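Local coordinates for scarecrow-like protein 3 (Arabidopsis thaliana, PDB 6KPB), which probably acts as a transcription factor in plant development and binds zinc finger proteins of the IDD family, among them JACKDAW/IDD10, at residues Ala373-Leu378 / Lys391-Leu396. Residues are numbered along the deposited sequence; the frame is centred on the assembly and turned at random.
Sequences ALFDCL and KVEKML
Two consecutive helices of the GRAS domain, 360-381 and 387-406, run antiparallel as a helical hairpin, and Phe375 and Leu378 meet Val392 and Glu393 between them. The two short segments lie 11.3 Å apart axis to axis, at 155° between their directions. This spacing is wide, and side chains rather than backbones bridge it. Glu393 reaches across and fits between Phe375 and Leu378. Its CG lies 3.7 Å from Phe375 CE2 and makes an off-centre CH-pi contact with the ring, 4.1 Å from the centroid. Glu393 CG also meets Leu378 CD1 at 3.6 Å; these two side chains point at each other from their own helices. Glu393 has its CG anti to the carbonyl carbon (chi1 -74°), and the chain is extended beyond it. This carries the carboxylate past the ring, with the two planes only 7° apart. Glu393 OE2 stands 3.8 Å from Phe375 CD2. Leu378 CD1 also touches Val392 CG1 at 4.4 Å, a looser apolar contact.

The carboxylate is buried, but both oxygens have partners. Glu393 OE2 forms a salt bridge with Arg389, one turn earlier on its own helix, and OE1 forms one with Arg95. The two arginines probably keep the acid charged and fix its rotation. An alanine in place of Phe375 would probably cost Glu393 CG its CH-pi partner and open a gap toward Thr92 and Ile96 of helix 92-109.

Helix 92-109 covers one side of the pair, where Thr92 and Ile96 touch Phe375 and Tyr99 touches Glu393. Leu138 of helix 129-142 packs on Val392. Asp376 hydrogen-bonds the bound peptide through OD2, and Trp469 of strand 464-469 lies against Ala373, Asp376 and Cys377.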
loop_
_atom_site.group_PDB
_atom_site.type_symbol
_atom_site.label_atom_id
_atom_site.label_comp_id
_atom_site.label_asym_id
_atom_site.label_seq_id
_atom_site.Cartn_x
_atom_site.Cartn_y
_atom_site.Cartn_z
ATOM N N ALA A 373 5.740 13.117 -23.647
ATOM C CA ALA A 373 6.918 12.611 -24.341
ATOM C C ALA A 373 7.490 11.390 -23.631
ATOM O O ALA A 373 7.797 10.376 -24.268
ATOM C CB ALA A 373 7.970 13.715 -24.458
ATOM N N LEU A 374 7.637 11.469 -22.304
ATOM C CA LEU A 374 8.181 10.342 -21.550
ATOM C C LEU A 374 7.284 9.116 -21.659
ATOM O O LEU A 374 7.769 7.998 -21.861
ATOM C CB LEU A 374 8.382 10.737 -20.089
ATOM C CG LEU A 374 9.591 11.633 -19.810
ATOM C CD1 LEU A 374 9.497 12.249 -18.426
ATOM C CD2 LEU A 374 10.880 10.835 -19.959
ATOM N N PHE A 375 5.967 9.305 -21.532
ATOM C CA PHE A 375 5.038 8.202 -21.746
ATOM C C PHE A 375 5.018 7.741 -23.197
ATOM O O PHE A 375 4.573 6.622 -23.472
ATOM C CB PHE A 375 3.627 8.605 -21.313
ATOM C CG PHE A 375 3.377 8.462 -19.837
ATOM C CD1 PHE A 375 4.086 9.222 -18.919
ATOM C CD2 PHE A 375 2.420 7.576 -19.366
ATOM C CE1 PHE A 375 3.851 9.096 -17.563
ATOM C CE2 PHE A 375 2.182 7.444 -18.012
ATOM C CZ PHE A 375 2.898 8.206 -17.109
ATOM N N ASP A 376 5.483 8.576 -24.129
ATOM C CA ASP A 376 5.477 8.188 -25.535
ATOM C C ASP A 376 6.587 7.187 -25.834
ATOM O O ASP A 376 6.390 6.256 -26.624
ATOM C CB ASP A 376 5.610 9.428 -26.421
ATOM C CG ASP A 376 5.037 9.220 -27.811
ATOM O OD1 ASP A 376 5.235 8.133 -28.391
ATOM O OD2 ASP A 376 4.387 10.154 -28.327
ATOM N N CYS A 377 7.761 7.361 -25.214
ATOM C CA CYS A 377 8.850 6.404 -25.394
ATOM C C CYS A 377 8.394 4.992 -25.053
ATOM O O CYS A 377 8.562 4.061 -25.849
ATOM C CB CYS A 377 10.050 6.786 -24.523
ATOM S SG CYS A 377 10.411 8.545 -24.403
ATOM N N LEU A 378 7.807 4.820 -23.867
ATOM C CA LEU A 378 7.375 3.496 -23.433
ATOM C C LEU A 378 6.332 2.915 -24.376
ATOM O O LEU A 378 6.312 1.704 -24.621
ATOM C CB LEU A 378 6.832 3.568 -22.007
ATOM C CG LEU A 378 7.876 3.886 -20.938
ATOM C CD1 LEU A 378 7.218 4.194 -19.606
ATOM C CD2 LEU A 378 8.845 2.724 -20.800
ATOM N N LYS A 391 5.061 -0.055 -13.533
ATOM C CA LYS A 391 5.813 0.337 -12.343
ATOM C C LYS A 391 6.512 1.675 -12.551
ATOM O O LYS A 391 6.440 2.567 -11.698
ATOM C CB LYS A 391 6.835 -0.740 -11.979
ATOM C CG LYS A 391 6.262 -1.959 -11.286
ATOM C CD LYS A 391 7.266 -2.530 -10.294
ATOM C CE LYS A 391 7.065 -4.021 -10.091
ATOM N NZ LYS A 391 7.389 -4.782 -11.328
ATOM N N VAL A 392 7.199 1.831 -13.684
ATOM C CA VAL A 392 7.880 3.090 -13.974
ATOM C C VAL A 392 6.868 4.219 -14.112
ATOM O O VAL A 392 7.039 5.307 -13.547
ATOM C CB VAL A 392 8.750 2.950 -15.236
ATOM C CG1 VAL A 392 9.244 4.311 -15.701
ATOM C CG2 VAL A 392 9.922 2.016 -14.970
ATOM N N GLU A 393 5.786 3.971 -14.855
ATOM C CA GLU A 393 4.792 5.014 -15.087
ATOM C C GLU A 393 4.126 5.451 -13.788
ATOM O O GLU A 393 3.827 6.636 -13.607
ATOM C CB GLU A 393 3.752 4.529 -16.097
ATOM C CG GLU A 393 4.266 4.481 -17.529
ATOM C CD GLU A 393 3.321 3.758 -18.470
ATOM O OE1 GLU A 393 2.412 3.053 -17.979
ATOM O OE2 GLU A 393 3.486 3.893 -19.701
ATOM N N LYS A 394 3.899 4.516 -12.866
ATOM C CA LYS A 394 3.239 4.842 -11.604
ATOM C C LYS A 394 4.224 5.316 -10.538
ATOM O O LYS A 394 4.101 6.431 -10.022
ATOM C CB LYS A 394 2.484 3.656 -11.090
ATOM C CG LYS A 394 2.329 3.671 -9.604
ATOM C CD LYS A 394 0.958 3.254 -9.166
ATOM C CE LYS A 394 0.420 4.247 -8.167
ATOM N NZ LYS A 394 -0.588 3.636 -7.283
ATOM N N MET A 395 5.200 4.473 -10.189
ATOM C CA MET A 395 6.047 4.751 -9.033
ATOM C C MET A 395 7.016 5.903 -9.266
ATOM O O MET A 395 7.508 6.481 -8.293
ATOM C CB MET A 395 6.823 3.497 -8.632
ATOM C CG MET A 395 5.943 2.328 -8.227
ATOM S SD MET A 395 6.864 0.982 -7.460
ATOM C CE MET A 395 5.528 -0.156 -7.090
ATOM N N LEU A 396 7.302 6.251 -10.520
ATOM C CA LEU A 396 8.233 7.331 -10.829
ATOM C C LEU A 396 7.502 8.539 -11.405
ATOM O O LEU A 396 7.361 9.555 -10.720
ATOM C CB LEU A 396 9.324 6.841 -11.783
ATOM C CG LEU A 396 10.332 5.862 -11.178
ATOM C CD1 LEU A 396 11.406 5.494 -12.190
ATOM C CD2 LEU A 396 10.954 6.444 -9.918
#